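Local coordinates for DUF1904 domain-containing protein (Vibrio cholerae O1 biovar eltor str. N16961, PDB 1U9D) that is of unknown function but belongs to the DUF1904 family, whose members are grouped with the MIF-like proteins, at residues 20-25 with 69-74. Residues are numbered along the deposited sequence; the frame is centred on the assembly and turned at random.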
ATOM      1  N   ARG A  20     -18.490  -5.313 -11.573  1.00 15.22           N
ATOM      2  CA  ARG A  20     -19.590  -5.814 -12.375  1.00 15.77           C
ATOM      3  C   ARG A  20     -20.355  -4.639 -12.963  1.00 16.24           C
ATOM      4  O   ARG A  20     -20.796  -3.781 -12.226  1.00 18.19           O
ATOM      5  CB  ARG A  20     -20.509  -6.662 -11.532  1.00 16.59           C
ATOM      6  CG  ARG A  20     -19.834  -7.838 -10.959  1.00 20.08           C
ATOM      7  CD  ARG A  20     -20.752  -8.748 -10.181  1.00 26.33           C
ATOM      8  NE  ARG A  20     -19.986  -9.899  -9.743  1.00 30.51           N
ATOM      9  CZ  ARG A  20     -20.411 -10.812  -8.885  1.00 32.50           C
ATOM     10  NH1 ARG A  20     -21.608 -10.717  -8.334  1.00 30.22           N
ATOM     11  NH2 ARG A  20     -19.596 -11.809  -8.568  1.00 34.02           N
ATOM     12  N   PHE A  21     -20.473  -4.601 -14.284  1.00 15.62           N
ATOM     13  CA  PHE A  21     -21.054  -3.486 -14.982  1.00 15.94           C
ATOM     14  C   PHE A  21     -22.461  -3.842 -15.383  1.00 16.91           C
ATOM     15  O   PHE A  21     -22.654  -4.798 -16.127  1.00 16.64           O
ATOM     16  CB  PHE A  21     -20.206  -3.190 -16.216  1.00 15.68           C
ATOM     17  CG  PHE A  21     -18.852  -2.654 -15.888  1.00 16.05           C
ATOM     18  CD1 PHE A  21     -18.655  -1.294 -15.747  1.00 20.49           C
ATOM     19  CD2 PHE A  21     -17.799  -3.508 -15.654  1.00 20.19           C
ATOM     20  CE1 PHE A  21     -17.394  -0.776 -15.394  1.00 22.56           C
ATOM     21  CE2 PHE A  21     -16.544  -3.005 -15.297  1.00 23.62           C
ATOM     22  CZ  PHE A  21     -16.351  -1.624 -15.181  1.00 24.01           C
ATOM     23  N   ARG A  22     -23.429  -3.085 -14.888  1.00 18.17           N
ATOM     24  CA  ARG A  22     -24.839  -3.344 -15.129  1.00 19.82           C
ATOM     25  C   ARG A  22     -25.464  -2.132 -15.803  1.00 19.83           C
ATOM     26  O   ARG A  22     -25.127  -0.998 -15.464  1.00 19.61           O
ATOM     27  CB  ARG A  22     -25.587  -3.513 -13.817  1.00 20.44           C
ATOM     28  CG  ARG A  22     -25.040  -4.508 -12.868  1.00 26.32           C
ATOM     29  CD  ARG A  22     -26.102  -5.009 -11.885  1.00 30.02           C
ATOM     30  NE  ARG A  22     -25.511  -6.134 -11.234  1.00 35.20           N
ATOM     31  CZ  ARG A  22     -25.940  -7.371 -11.310  1.00 34.79           C
ATOM     32  NH1 ARG A  22     -27.047  -7.688 -11.964  1.00 35.73           N
ATOM     33  NH2 ARG A  22     -25.254  -8.290 -10.687  1.00 34.06           N
ATOM     34  N   ALA A  23     -26.406  -2.375 -16.714  1.00 20.18           N
ATOM     35  CA  ALA A  23     -27.136  -1.296 -17.392  1.00 20.45           C
ATOM     36  C   ALA A  23     -26.218  -0.326 -18.124  1.00 21.59           C
ATOM     37  O   ALA A  23     -26.449   0.886 -18.163  1.00 20.78           O
ATOM     38  CB  ALA A  23     -28.038  -0.556 -16.385  1.00 20.68           C
ATOM     39  N   VAL A  24     -25.163  -0.870 -18.710  1.00 23.06           N
ATOM     40  CA  VAL A  24     -24.177  -0.095 -19.453  1.00 24.69           C
ATOM     41  C   VAL A  24     -24.006  -0.798 -20.808  1.00 24.92           C
ATOM     42  O   VAL A  24     -23.899  -2.015 -20.872  1.00 24.70           O
ATOM     43  CB  VAL A  24     -22.801  -0.036 -18.759  1.00 25.91           C
ATOM     44  CG1 VAL A  24     -22.785   0.932 -17.621  1.00 27.78           C
ATOM     45  CG2 VAL A  24     -22.406  -1.385 -18.250  1.00 28.31           C
ATOM     46  N   GLU A  25     -23.979  -0.041 -21.889  1.00 24.82           N
ATOM     47  CA  GLU A  25     -23.805  -0.635 -23.200  1.00 25.28           C
ATOM     48  C   GLU A  25     -22.448  -1.326 -23.308  1.00 24.41           C
ATOM     49  O   GLU A  25     -21.466  -0.832 -22.771  1.00 21.82           O
ATOM     50  CB  GLU A  25     -23.948   0.425 -24.279  1.00 26.08           C
ATOM     51  CG  GLU A  25     -24.240  -0.173 -25.641  1.00 31.57           C
ATOM     52  CD  GLU A  25     -23.020  -0.205 -26.533  1.00 36.71           C
ATOM     53  OE1 GLU A  25     -22.839  -1.197 -27.286  1.00 40.11           O
ATOM     54  OE2 GLU A  25     -22.244   0.775 -26.479  1.00 41.80           O
HETATM   55  N   MSE A  69     -24.793   1.149 -13.439  1.00 18.57           N
HETATM   56  CA  MSE A  69     -24.312   0.816 -12.112  1.00 19.65           C
HETATM   57  C   MSE A  69     -23.102  -0.084 -12.189  1.00 19.09           C
HETATM   58  O   MSE A  69     -23.080  -0.993 -13.010  1.00 18.03           O
HETATM   59  CB  MSE A  69     -25.350   0.085 -11.306  1.00 22.00           C
HETATM   60  CG  MSE A  69     -24.843  -0.277  -9.905  1.00 30.08           C
HETATM   61 SE   MSE A  69     -26.112  -1.383  -9.016  1.00 52.95          SE
HETATM   62  CE  MSE A  69     -27.116   0.062  -8.094  1.00 47.71           C
ATOM     63  N   VAL A  70     -22.138   0.170 -11.309  1.00 17.29           N
ATOM     64  CA  VAL A  70     -20.975  -0.679 -11.176  1.00 18.12           C
ATOM     65  C   VAL A  70     -21.009  -1.193  -9.745  1.00 17.81           C
ATOM     66  O   VAL A  70     -21.060  -0.394  -8.805  1.00 16.58           O
ATOM     67  CB  VAL A  70     -19.678   0.087 -11.400  1.00 18.43           C
ATOM     68  CG1 VAL A  70     -18.470  -0.851 -11.243  1.00 19.75           C
ATOM     69  CG2 VAL A  70     -19.693   0.766 -12.760  1.00 21.09           C
ATOM     70  N   GLU A  71     -21.033  -2.508  -9.593  1.00 17.27           N
ATOM     71  CA  GLU A  71     -20.962  -3.150  -8.303  1.00 18.52           C
ATOM     72  C   GLU A  71     -19.515  -3.556  -8.134  1.00 18.46           C
ATOM     73  O   GLU A  71     -18.917  -4.067  -9.082  1.00 18.57           O
ATOM     74  CB  GLU A  71     -21.805  -4.404  -8.267  1.00 19.50           C
ATOM     75  CG  GLU A  71     -23.299  -4.204  -8.157  1.00 25.99           C
ATOM     76  CD  GLU A  71     -24.030  -5.534  -8.180  1.00 32.39           C
ATOM     77  OE1 GLU A  71     -23.614  -6.426  -8.949  1.00 36.55           O
ATOM     78  OE2 GLU A  71     -24.993  -5.696  -7.415  1.00 37.73           O
ATOM     79  N   VAL A  72     -18.959  -3.321  -6.956  1.00 17.28           N
ATOM     80  CA  VAL A  72     -17.562  -3.689  -6.672  1.00 16.22           C
ATOM     81  C   VAL A  72     -17.645  -4.675  -5.535  1.00 16.57           C
ATOM     82  O   VAL A  72     -18.072  -4.332  -4.434  1.00 15.38           O
ATOM     83  CB  VAL A  72     -16.721  -2.503  -6.288  1.00 15.85           C
ATOM     84  CG1 VAL A  72     -15.299  -2.916  -5.943  1.00 14.10           C
ATOM     85  CG2 VAL A  72     -16.708  -1.464  -7.404  1.00 17.01           C
ATOM     86  N   LEU A  73     -17.316  -5.928  -5.801  1.00 15.83           N
ATOM     87  CA  LEU A  73     -17.287  -6.923  -4.757  1.00 17.13           C
ATOM     88  C   LEU A  73     -15.839  -7.031  -4.332  1.00 16.60           C
ATOM     89  O   LEU A  73     -14.969  -7.256  -5.166  1.00 17.32           O
ATOM     90  CB  LEU A  73     -17.802  -8.257  -5.236  1.00 17.61           C
ATOM     91  CG  LEU A  73     -19.309  -8.228  -5.447  1.00 23.41           C
ATOM     92  CD1 LEU A  73     -19.621  -7.831  -6.860  1.00 27.63           C
ATOM     93  CD2 LEU A  73     -19.927  -9.595  -5.083  1.00 28.98           C
ATOM     94  N   TRP A  74     -15.564  -6.794  -3.060  1.00 16.07           N
ATOM     95  CA  TRP A  74     -14.161  -6.757  -2.635  1.00 16.03           C
ATOM     96  C   TRP A  74     -13.978  -7.038  -1.163  1.00 15.42           C
ATOM     97  O   TRP A  74     -14.941  -7.159  -0.465  1.00 15.62           O
ATOM     98  CB  TRP A  74     -13.558  -5.406  -3.012  1.00 15.75           C
ATOM     99  CG  TRP A  74     -14.030  -4.226  -2.190  1.00 16.17           C
ATOM    100  CD1 TRP A  74     -15.138  -4.142  -1.383  1.00 17.94           C
ATOM    101  CD2 TRP A  74     -13.398  -2.951  -2.124  1.00 18.25           C
ATOM    102  NE1 TRP A  74     -15.209  -2.896  -0.804  1.00 19.36           N
ATOM    103  CE2 TRP A  74     -14.147  -2.149  -1.240  1.00 19.37           C
ATOM    104  CE3 TRP A  74     -12.256  -2.405  -2.720  1.00 22.51           C
ATOM    105  CZ2 TRP A  74     -13.795  -0.843  -0.943  1.00 23.19           C
ATOM    106  CZ3 TRP A  74     -11.903  -1.113  -2.421  1.00 24.35           C
ATOM    107  CH2 TRP A  74     -12.676  -0.343  -1.546  1.00 21.80           C
TER
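One face of the Arg-20 guanidinium rests on Leu-73, whose CD1 lies 3.4 Å above the plane and off centre, while CD2 reaches toward NH1. The Arg-22 guanidinium is met at its edge by a salt bridge made of two hydrogen bonds to one oxygen: NE and NH2 both point to Glu-71 OE1, each 3.0 Å away, the NE bond being weak. The Arg-22 guanidinium and Glu-71 carboxylate planes stand 78° apart, and the NH2 donor approaches OE1 from above the carboxylate plane. On the opposite face of the sheet Val-70 lies alongside the Phe-21 ring, its CG2 3.8 Å from Phe-21 CD1.

These side chains hang on an antiparallel strand pair, 18-22 beside 69-74, in the middle of a four-stranded sheet. Arg-20 with Glu-71 and Arg-22 with Met-69 are hydrogen-bonded pairs flanking the non-hydrogen-bonded pair Phe-21 with Val-70. Arg-22 N meets Met-69 O at 2.8 Å, nearly along the carbonyl axis, and Val-70 CA gives a CA-H...O contact to Arg-20 O. Phe-21 packs on Val-29 and Leu-36 of helix 26-44 and Val-70 on Ile-89 of helix 79-97, so this face joins the sheet to both helices. After Arg-22 the chain turns into helix 26-44, where Glu-25 is the N-cap and its OE1 accepts from His-27 N.

The other face mixes charged and apolar side chains, Arg-20, Arg-22 and Glu-71 with Met-69 and Leu-73, all partly exposed. Glu-71 OE1 takes two N-H groups of one arginine, with Arg-20 NH1 4.8 Å away, not in contact; two positive groups so near would probably favour the ionised carboxylate.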